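Side-chain contacts in ABC transporter, periplasmic substrate-binding protein (Thermotoga maritima, PDB 2HPG), which probably captures a solute in the periplasm and hands it to a tripartite ATP-independent (TRAP) transporter: residues A[29-34]-A[44-49]; A[75-80]-A[128-133]; A[89-94]-A[296-301]. All coordinates share one frame; numbering follows the deposited sequence. Where two conformers were deposited one is given.

Interaction 1 of 3, residues A[29-34]-A[44-49]; sequences KWAKAV and IEVFPS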
loop_
_atom_site.group_PDB
_atom_site.type_symbol
_atom_site.label_atom_id
_atom_site.label_comp_id
_atom_site.label_asym_id
_atom_site.label_seq_id
_atom_site.Cartn_x
_atom_site.Cartn_y
_atom_site.Cartn_z
ATOM N N LYS A 29 -13.930 -12.476 1.256
ATOM C CA LYS A 29 -14.917 -12.143 2.295
ATOM C C LYS A 29 -15.768 -10.971 1.883
ATOM O O LYS A 29 -16.982 -10.982 2.071
ATOM C CB LYS A 29 -14.225 -11.785 3.615
ATOM C CG LYS A 29 -13.750 -12.966 4.443
ATOM C CD LYS A 29 -13.303 -12.511 5.866
ATOM C CE LYS A 29 -14.494 -11.988 6.715
ATOM N NZ LYS A 29 -14.145 -11.557 8.124
ATOM N N TRP A 30 -15.125 -9.941 1.350
ATOM C CA TRP A 30 -15.832 -8.774 0.857
ATOM C C TRP A 30 -16.794 -9.114 -0.275
ATOM O O TRP A 30 -17.944 -8.668 -0.271
ATOM C CB TRP A 30 -14.838 -7.728 0.379
ATOM C CG TRP A 30 -15.407 -6.702 -0.506
ATOM C CD1 TRP A 30 -16.336 -5.749 -0.186
ATOM C CD2 TRP A 30 -15.041 -6.470 -1.866
ATOM N NE1 TRP A 30 -16.570 -4.935 -1.263
ATOM C CE2 TRP A 30 -15.804 -5.372 -2.321
ATOM C CE3 TRP A 30 -14.148 -7.099 -2.758
ATOM C CZ2 TRP A 30 -15.704 -4.883 -3.626
ATOM C CZ3 TRP A 30 -14.037 -6.603 -4.050
ATOM C CH2 TRP A 30 -14.802 -5.500 -4.471
ATOM N N ALA A 31 -16.305 -9.874 -1.245
ATOM C CA ALA A 31 -17.105 -10.307 -2.393
ATOM C C ALA A 31 -18.309 -11.123 -1.945
ATOM O O ALA A 31 -19.421 -10.902 -2.407
ATOM C CB ALA A 31 -16.259 -11.127 -3.344
ATOM N N LYS A 32 -18.077 -12.079 -1.055
ATOM C CA LYS A 32 -19.159 -12.919 -0.532
ATOM C C LYS A 32 -20.241 -12.093 0.194
ATOM O O LYS A 32 -21.434 -12.341 -0.003
ATOM C CB LYS A 32 -18.566 -14.017 0.345
ATOM C CG LYS A 32 -19.542 -15.072 0.796
ATOM C CD LYS A 32 -18.807 -16.341 1.254
ATOM C CE LYS A 32 -18.454 -17.266 0.063
ATOM N NZ LYS A 32 -17.696 -18.522 0.453
ATOM N N ALA A 33 -19.826 -11.083 0.974
ATOM C CA ALA A 33 -20.747 -10.193 1.698
ATOM C C ALA A 33 -21.571 -9.285 0.771
ATOM O O ALA A 33 -22.778 -9.131 0.981
ATOM C CB ALA A 33 -19.977 -9.333 2.726
ATOM N N VAL A 34 -20.930 -8.678 -0.237
ATOM C CA VAL A 34 -21.657 -7.910 -1.268
ATOM C C VAL A 34 -22.664 -8.771 -2.027
ATOM O O VAL A 34 -23.772 -8.339 -2.284
ATOM C CB VAL A 34 -20.690 -7.252 -2.262
ATOM C CG1 VAL A 34 -21.444 -6.708 -3.483
ATOM C CG2 VAL A 34 -19.937 -6.157 -1.562
ATOM N N ILE A 44 -18.986 -10.479 -7.541
ATOM C CA ILE A 44 -17.619 -9.953 -7.606
ATOM C C ILE A 44 -16.634 -11.088 -7.738
ATOM O O ILE A 44 -16.560 -11.944 -6.872
ATOM C CB ILE A 44 -17.242 -9.128 -6.373
ATOM C CG1 ILE A 44 -18.248 -7.985 -6.185
ATOM C CG2 ILE A 44 -15.820 -8.493 -6.562
ATOM C CD1 ILE A 44 -18.091 -7.246 -4.890
ATOM N N GLU A 45 -15.876 -11.084 -8.822
ATOM C CA GLU A 45 -14.871 -12.096 -9.059
ATOM C C GLU A 45 -13.515 -11.516 -8.715
ATOM O O GLU A 45 -13.184 -10.428 -9.168
ATOM C CB GLU A 45 -14.911 -12.503 -10.528
ATOM C CG GLU A 45 -14.078 -13.697 -10.825
ATOM C CD GLU A 45 -14.307 -14.236 -12.228
ATOM O OE1 GLU A 45 -14.928 -13.509 -13.069
ATOM O OE2 GLU A 45 -13.862 -15.396 -12.457
ATOM N N VAL A 46 -12.728 -12.255 -7.937
ATOM C CA VAL A 46 -11.496 -11.743 -7.362
ATOM C C VAL A 46 -10.283 -12.453 -7.982
ATOM O O VAL A 46 -10.202 -13.674 -7.940
ATOM C CB VAL A 46 -11.528 -11.915 -5.808
ATOM C CG1 VAL A 46 -10.217 -11.495 -5.195
ATOM C CG2 VAL A 46 -12.679 -11.092 -5.221
ATOM N N PHE A 47 -9.360 -11.676 -8.555
ATOM C CA PHE A 47 -8.184 -12.210 -9.265
ATOM C C PHE A 47 -6.877 -11.878 -8.569
ATOM O O PHE A 47 -6.514 -10.703 -8.474
ATOM C CB PHE A 47 -8.108 -11.638 -10.677
ATOM C CG PHE A 47 -9.212 -12.100 -11.567
ATOM C CD1 PHE A 47 -9.020 -13.148 -12.444
ATOM C CD2 PHE A 47 -10.447 -11.502 -11.520
ATOM C CE1 PHE A 47 -10.032 -13.574 -13.253
ATOM C CE2 PHE A 47 -11.472 -11.949 -12.318
ATOM C CZ PHE A 47 -11.268 -12.968 -13.182
ATOM N N PRO A 48 -6.159 -12.902 -8.067
ATOM C CA PRO A 48 -4.829 -12.668 -7.527
ATOM C C PRO A 48 -3.878 -11.997 -8.512
ATOM O O PRO A 48 -4.070 -12.085 -9.714
ATOM C CB PRO A 48 -4.335 -14.077 -7.201
ATOM C CG PRO A 48 -5.591 -14.818 -6.863
ATOM C CD PRO A 48 -6.576 -14.306 -7.875
ATOM N N SER A 49 -2.872 -11.320 -7.982
ATOM C CA SER A 49 -1.842 -10.718 -8.801
ATOM C C SER A 49 -1.039 -11.811 -9.519
ATOM O O SER A 49 -0.840 -12.905 -8.993
ATOM C CB SER A 49 -0.896 -9.863 -7.953
ATOM O OG SER A 49 -1.545 -8.731 -7.413
#
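W30 meets I44 with the six-membered part of its indole. The CD1 methyl of I44 sits over one ring face, displaced toward the rim, 3.8 Å from the ring centroid and 20° off the normal: a CH-pi contact. Its nearest ring atom is CZ2 of W30, at 3.6 Å. The second branch of the isoleucine, CG2, comes as close to CZ3 of W30 (3.6 Å), so both arms of I44 rest against the benzo part of the indole, and the two side chains cross at about a right angle. With CG of W30 opposite the backbone N (chi1 162°), the indole swings toward the strand although the CB itself does not point there. One residue on, A31 faces the strand directly. Its methyl carbon packs 3.8 Å from CB of I44 and 3.6 Å from the I44 carbonyl O, and it also meets CG2 of V46 at 4.0 Å. The short segments run 8.2 Å apart, axis to axis, at 173°, almost exactly antiparallel, a close approach consistent with the small side chain of A31. A turn further along, V34 brings CG1 to 3.7 Å from CD1 of I44, which thus touches both indole and valine. No hydrogen bond crosses this mostly buried, apolar seam; the indole N-H is spent on I249 O in helix 243-278. Helix 22-37 and strand 42-47 are the last two elements of a beta-alpha-beta unit that starts with strand 9-14, the parallel neighbour of 42-47. The indole also stands edge-to-face with F13 of strand 9-14, while M253 and I249 of helix 243-278 pack against W30 and V34, so helix 22-37 packs on strands 9-14 and 42-47 and also touches helix 243-278.

Interaction 2 of 3, residues A[75-80]-A[128-133]; sequences ARLGMY and FGIKVL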
loop_
_atom_site.group_PDB
_atom_site.type_symbol
_atom_site.label_atom_id
_atom_site.label_comp_id
_atom_site.label_asym_id
_atom_site.label_seq_id
_atom_site.Cartn_x
_atom_site.Cartn_y
_atom_site.Cartn_z
ATOM N N ALA A 75 0.763 6.034 -4.941
ATOM C CA ALA A 75 1.909 6.257 -5.789
ATOM C C ALA A 75 1.477 6.153 -7.259
ATOM O O ALA A 75 2.054 6.799 -8.130
ATOM C CB ALA A 75 3.026 5.266 -5.465
ATOM N N ARG A 76 0.465 5.328 -7.521
ATOM C CA ARG A 76 -0.144 5.234 -8.852
ATOM C C ARG A 76 -1.152 6.370 -9.068
ATOM O O ARG A 76 -1.031 7.151 -10.008
ATOM C CB ARG A 76 -0.810 3.855 -9.017
ATOM C CG ARG A 76 -1.764 3.698 -10.209
ATOM C CD ARG A 76 -1.049 3.293 -11.467
ATOM N NE ARG A 76 -0.674 1.875 -11.424
ATOM C CZ ARG A 76 -0.339 1.145 -12.488
ATOM N NH1 ARG A 76 -0.347 1.682 -13.707
ATOM N NH2 ARG A 76 -0.010 -0.141 -12.337
ATOM N N LEU A 77 -2.133 6.487 -8.184
ATOM C CA LEU A 77 -3.157 7.521 -8.336
ATOM C C LEU A 77 -2.565 8.929 -8.339
ATOM O O LEU A 77 -3.120 9.840 -8.940
ATOM C CB LEU A 77 -4.194 7.412 -7.231
ATOM C CG LEU A 77 -4.923 6.073 -7.203
ATOM C CD1 LEU A 77 -5.978 6.069 -6.109
ATOM C CD2 LEU A 77 -5.532 5.787 -8.568
ATOM N N GLY A 78 -1.440 9.098 -7.652
ATOM C CA GLY A 78 -0.732 10.364 -7.611
ATOM C C GLY A 78 -0.139 10.760 -8.949
ATOM O O GLY A 78 0.343 11.887 -9.095
HETATM N N MSE A 79 -0.131 9.846 -9.923
HETATM C CA MSE A 79 0.240 10.177 -11.297
HETATM C C MSE A 79 -0.837 11.023 -11.955
HETATM O O MSE A 79 -0.574 11.725 -12.904
HETATM C CB MSE A 79 0.408 8.919 -12.146
HETATM C CG MSE A 79 1.579 8.036 -11.791
HETATM SE SE MSE A 79 1.720 6.532 -13.055
HETATM C CE MSE A 79 3.531 5.974 -12.514
ATOM N N TYR A 80 -2.065 10.927 -11.447
ATOM C CA TYR A 80 -3.225 11.579 -12.043
ATOM C C TYR A 80 -3.601 12.847 -11.301
ATOM O O TYR A 80 -3.517 13.932 -11.884
ATOM C CB TYR A 80 -4.384 10.584 -12.129
ATOM C CG TYR A 80 -3.950 9.397 -12.938
ATOM C CD1 TYR A 80 -3.970 9.434 -14.329
ATOM C CD2 TYR A 80 -3.423 8.276 -12.319
ATOM C CE1 TYR A 80 -3.524 8.374 -15.071
ATOM C CE2 TYR A 80 -2.965 7.220 -13.050
ATOM C CZ TYR A 80 -3.016 7.266 -14.423
ATOM O OH TYR A 80 -2.575 6.182 -15.134
ATOM N N PHE A 128 -10.827 11.826 -14.282
ATOM C CA PHE A 128 -10.199 10.572 -14.705
ATOM C C PHE A 128 -11.102 9.342 -14.680
ATOM O O PHE A 128 -10.675 8.272 -15.105
ATOM C CB PHE A 128 -8.941 10.304 -13.863
ATOM C CG PHE A 128 -7.945 11.448 -13.880
ATOM C CD1 PHE A 128 -6.995 11.551 -14.899
ATOM C CD2 PHE A 128 -7.972 12.427 -12.894
ATOM C CE1 PHE A 128 -6.079 12.611 -14.928
ATOM C CE2 PHE A 128 -7.063 13.489 -12.915
ATOM C CZ PHE A 128 -6.113 13.576 -13.932
ATOM N N GLY A 129 -12.335 9.463 -14.200
ATOM C CA GLY A 129 -13.232 8.309 -14.150
ATOM C C GLY A 129 -12.890 7.247 -13.114
ATOM O O GLY A 129 -13.419 6.126 -13.173
ATOM N N ILE A 130 -12.029 7.594 -12.151
ATOM C CA ILE A 130 -11.597 6.652 -11.110
ATOM C C ILE A 130 -12.416 6.856 -9.847
ATOM O O ILE A 130 -12.417 7.938 -9.279
ATOM C CB ILE A 130 -10.115 6.851 -10.746
ATOM C CG1 ILE A 130 -9.221 6.602 -11.965
ATOM C CG2 ILE A 130 -9.710 5.923 -9.573
ATOM C CD1 ILE A 130 -7.814 7.176 -11.817
ATOM N N LYS A 131 -13.107 5.811 -9.418
ATOM C CA LYS A 131 -13.826 5.813 -8.159
ATOM C C LYS A 131 -13.007 5.034 -7.116
ATOM O O LYS A 131 -12.707 3.846 -7.308
ATOM C CB LYS A 131 -15.203 5.167 -8.351
ATOM C CG LYS A 131 -16.003 4.876 -7.092
ATOM C CD LYS A 131 -16.373 6.156 -6.366
ATOM C CE LYS A 131 -17.051 5.862 -5.057
ATOM N NZ LYS A 131 -17.440 7.118 -4.363
ATOM N N VAL A 132 -12.644 5.706 -6.025
ATOM C CA VAL A 132 -12.037 5.046 -4.863
ATOM C C VAL A 132 -13.138 4.458 -3.965
ATOM O O VAL A 132 -13.965 5.196 -3.435
ATOM C CB VAL A 132 -11.139 6.054 -4.078
ATOM C CG1 VAL A 132 -10.520 5.421 -2.833
ATOM C CG2 VAL A 132 -10.052 6.602 -4.978
ATOM N N LEU A 133 -13.183 3.137 -3.827
ATOM C CA LEU A 133 -14.154 2.505 -2.946
ATOM C C LEU A 133 -13.656 2.482 -1.501
ATOM O O LEU A 133 -14.453 2.471 -0.548
ATOM C CB LEU A 133 -14.412 1.063 -3.374
ATOM C CG LEU A 133 -15.163 0.793 -4.668
ATOM C CD1 LEU A 133 -15.139 -0.701 -4.895
ATOM C CD2 LEU A 133 -16.595 1.288 -4.574
#
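The ring of F128 receives the CB of Y80 over the centre of one face, 3.7 Å from the ring centroid and just 6° off the normal, a nearly vertical CH-pi contact. The phenol of Y80 turns its edge toward the face of F128, but with an offset: the centroids are 5.5 Å apart and the planes stand at 69°. CE1 of F128 lies in the plane of the Y80 ring, at its edge, and the nearest ring atoms of the pair are the two CD1 carbons, of Y80 and of F128, at 3.7 Å. The backbone of Y80 joins in as well, its carbonyl O lying 3.3 Å from CZ of F128. With CG of Y80 opposite its carbonyl carbon (chi1 -58°), the phenol lies beside the phenylalanine while its CB stays over the ring. Deeper in, the contact is aliphatic and looser. L77 spreads its two methyls over the strand, CD2 reaching CD1 of I130 at 4.2 Å and CD1 reaching CG2 of V132 at 4.3 Å. I130 and V132 thus present the same side of the strand to the short helix 74-77, and F230 of strand 218-234 and I84 also pack on L77. G129, with positive phi, turns the chain out of helix 115-128 and straight into strand 130-146. The contact therefore packs a short helix and the turn after it against a helix-to-strand junction, in the helix-over-sheet layering of periplasmic binding proteins. Strand 130-146 pairs antiparallel with strand 218-234, another long strand of the mixed sheet, an arrangement consistent with the extended strands that run between the two lobes in TRAP solute receptors of this family.

Interaction 3 of 3, residues A[89-94]-A[296-301]; sequences LAYFID and EKAKQA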
loop_
_atom_site.group_PDB
_atom_site.type_symbol
_atom_site.label_atom_id
_atom_site.label_comp_id
_atom_site.label_asym_id
_atom_site.label_seq_id
_atom_site.Cartn_x
_atom_site.Cartn_y
_atom_site.Cartn_z
ATOM N N LEU A 89 4.487 8.480 0.555
ATOM C CA LEU A 89 5.793 8.998 0.884
ATOM C C LEU A 89 6.263 8.517 2.266
ATOM O O LEU A 89 5.452 8.181 3.153
ATOM C CB LEU A 89 5.812 10.536 0.756
ATOM C CG LEU A 89 5.924 11.055 -0.676
ATOM C CD1 LEU A 89 5.981 12.566 -0.666
ATOM C CD2 LEU A 89 7.144 10.515 -1.365
ATOM N N ALA A 90 7.584 8.451 2.414
ATOM C CA ALA A 90 8.213 7.947 3.634
ATOM C C ALA A 90 7.676 8.671 4.847
ATOM O O ALA A 90 7.547 9.879 4.829
ATOM C CB ALA A 90 9.740 8.085 3.563
ATOM N N TYR A 91 7.338 7.901 5.878
ATOM C CA TYR A 91 6.846 8.398 7.182
ATOM C C TYR A 91 5.541 9.177 7.193
ATOM O O TYR A 91 5.174 9.682 8.245
ATOM C CB TYR A 91 7.935 9.175 7.955
ATOM C CG TYR A 91 9.077 8.279 8.317
ATOM C CD1 TYR A 91 10.257 8.311 7.600
ATOM C CD2 TYR A 91 8.950 7.339 9.337
ATOM C CE1 TYR A 91 11.292 7.447 7.903
ATOM C CE2 TYR A 91 10.001 6.478 9.652
ATOM C CZ TYR A 91 11.160 6.547 8.942
ATOM O OH TYR A 91 12.196 5.676 9.235
ATOM N N PHE A 92 4.817 9.229 6.068
ATOM C CA PHE A 92 3.504 9.884 6.027
ATOM C C PHE A 92 2.623 9.589 7.254
ATOM O O PHE A 92 2.109 10.513 7.890
ATOM C CB PHE A 92 2.728 9.556 4.717
ATOM C CG PHE A 92 1.292 10.043 4.737
ATOM C CD1 PHE A 92 0.996 11.371 4.440
ATOM C CD2 PHE A 92 0.261 9.197 5.111
ATOM C CE1 PHE A 92 -0.320 11.842 4.504
ATOM C CE2 PHE A 92 -1.050 9.651 5.199
ATOM C CZ PHE A 92 -1.348 10.979 4.873
ATOM N N ILE A 93 2.392 8.326 7.593
ATOM C CA ILE A 93 1.439 8.045 8.679
ATOM C C ILE A 93 2.004 8.555 10.020
ATOM O O ILE A 93 1.241 8.871 10.947
ATOM C CB ILE A 93 1.020 6.543 8.770
ATOM C CG1 ILE A 93 -0.405 6.413 9.309
ATOM C CG2 ILE A 93 1.960 5.755 9.651
ATOM C CD1 ILE A 93 -1.488 6.746 8.277
ATOM N N ASP A 94 3.329 8.657 10.114
ATOM C CA ASP A 94 3.962 9.157 11.349
ATOM C C ASP A 94 3.835 10.662 11.457
ATOM O O ASP A 94 3.550 11.183 12.525
ATOM C CB ASP A 94 5.430 8.755 11.442
ATOM C CG ASP A 94 5.608 7.349 11.959
ATOM O OD1 ASP A 94 5.866 7.190 13.169
ATOM O OD2 ASP A 94 5.447 6.406 11.168
ATOM N N GLU A 296 13.641 13.273 9.325
ATOM C CA GLU A 296 14.180 14.555 8.877
ATOM C C GLU A 296 14.698 14.458 7.432
ATOM O O GLU A 296 14.469 15.351 6.630
ATOM C CB GLU A 296 15.249 15.073 9.872
ATOM C CG GLU A 296 14.641 15.505 11.228
ATOM C CD GLU A 296 15.674 15.833 12.324
ATOM O OE1 GLU A 296 16.896 15.797 12.042
ATOM O OE2 GLU A 296 15.265 16.123 13.487
ATOM N N LYS A 297 15.372 13.366 7.092
ATOM C CA LYS A 297 15.789 13.131 5.715
ATOM C C LYS A 297 14.587 12.970 4.776
ATOM O O LYS A 297 14.633 13.433 3.650
ATOM C CB LYS A 297 16.670 11.885 5.608
ATOM C CG LYS A 297 18.044 12.023 6.190
ATOM C CD LYS A 297 18.933 12.876 5.324
ATOM C CE LYS A 297 20.357 12.860 5.847
ATOM N NZ LYS A 297 21.115 14.100 5.480
ATOM N N ALA A 298 13.522 12.325 5.248
ATOM C CA ALA A 298 12.333 12.068 4.428
ATOM C C ALA A 298 11.681 13.340 3.860
ATOM O O ALA A 298 11.174 13.326 2.734
ATOM C CB ALA A 298 11.300 11.255 5.218
ATOM N N LYS A 299 11.706 14.429 4.630
ATOM C CA LYS A 299 11.112 15.714 4.215
ATOM C C LYS A 299 11.574 16.171 2.836
ATOM O O LYS A 299 10.809 16.771 2.095
ATOM C CB LYS A 299 11.387 16.819 5.253
ATOM C CG LYS A 299 10.725 16.585 6.632
ATOM C CD LYS A 299 9.181 16.721 6.588
ATOM C CE LYS A 299 8.568 16.938 7.991
ATOM N NZ LYS A 299 7.275 17.712 7.961
ATOM N N GLN A 300 12.813 15.872 2.470
ATOM C CA GLN A 300 13.333 16.263 1.157
ATOM C C GLN A 300 12.638 15.562 -0.038
ATOM O O GLN A 300 12.636 16.084 -1.153
ATOM C CB GLN A 300 14.845 16.025 1.099
ATOM C CG GLN A 300 15.564 16.675 -0.102
ATOM C CD GLN A 300 15.367 18.193 -0.169
ATOM O OE1 GLN A 300 15.477 18.893 0.841
ATOM N NE2 GLN A 300 15.064 18.699 -1.359
ATOM N N ALA A 301 12.078 14.375 0.179
ATOM C CA ALA A 301 11.275 13.720 -0.852
ATOM C C ALA A 301 9.967 14.484 -1.067
ATOM O O ALA A 301 9.521 14.655 -2.195
ATOM C CB ALA A 301 10.996 12.264 -0.472
#
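A298 pushes its methyl carbon into the angle between two consecutive side chains, 3.9 Å from CB of A90 and the same distance from CD1 of Y91. It meets the tyrosine ring at its edge, near the ring plane, so the methyl abuts the rim and no face is stacked. Y91 has CG opposite its carbonyl carbon (chi1 -64°), which sets CD1 beside the helix while the hydroxyl carries on to T222 O. One helical turn after A298, CB of A301 meets CD2 of L89 more loosely, at 4.3 Å. The loop offers these three side chains through a type II turn from L89 to F92, closed by F92 N to L89 O; Y91 takes the positive phi of the turn and is also the N-cap residue of helix 92-95. A90 CA comes within 5.9 Å of A298 CA, a spacing that two alanines allow. Across the contact everything that touches is a methyl or a ring edge, without a hydrogen bond. The backbone of A90 bonds S172 OG through its N and, through its O, the hydroxyl of Y302, one residue beyond 296-301, so a polar tie to helix 291-305 supplements the apolar contact.

Interaction 1 comes first and closes the shortest loop: nine residues separate 29-34 from 44-49, on helix 22-37 and strand 42-47 of one beta-alpha-beta unit, before either other contact begins. Interaction 2 opens at 75-80 and interaction 3 at 89-94; interaction 2 closes at 128-133 after 47 intervening residues, interaction 3 only at 296-301 after 201. Their segments alternate, so these two loops cross. Interactions 1 and 2 both reach the same mixed sheet, with centres about 21 Å apart. Interaction 3 lies on the opposite side of the chain's centre from interaction 1 and ties the turn leading into helix 92-95 to helix 291-305, bringing a helix near the C terminus against a turn from the first third of the chain.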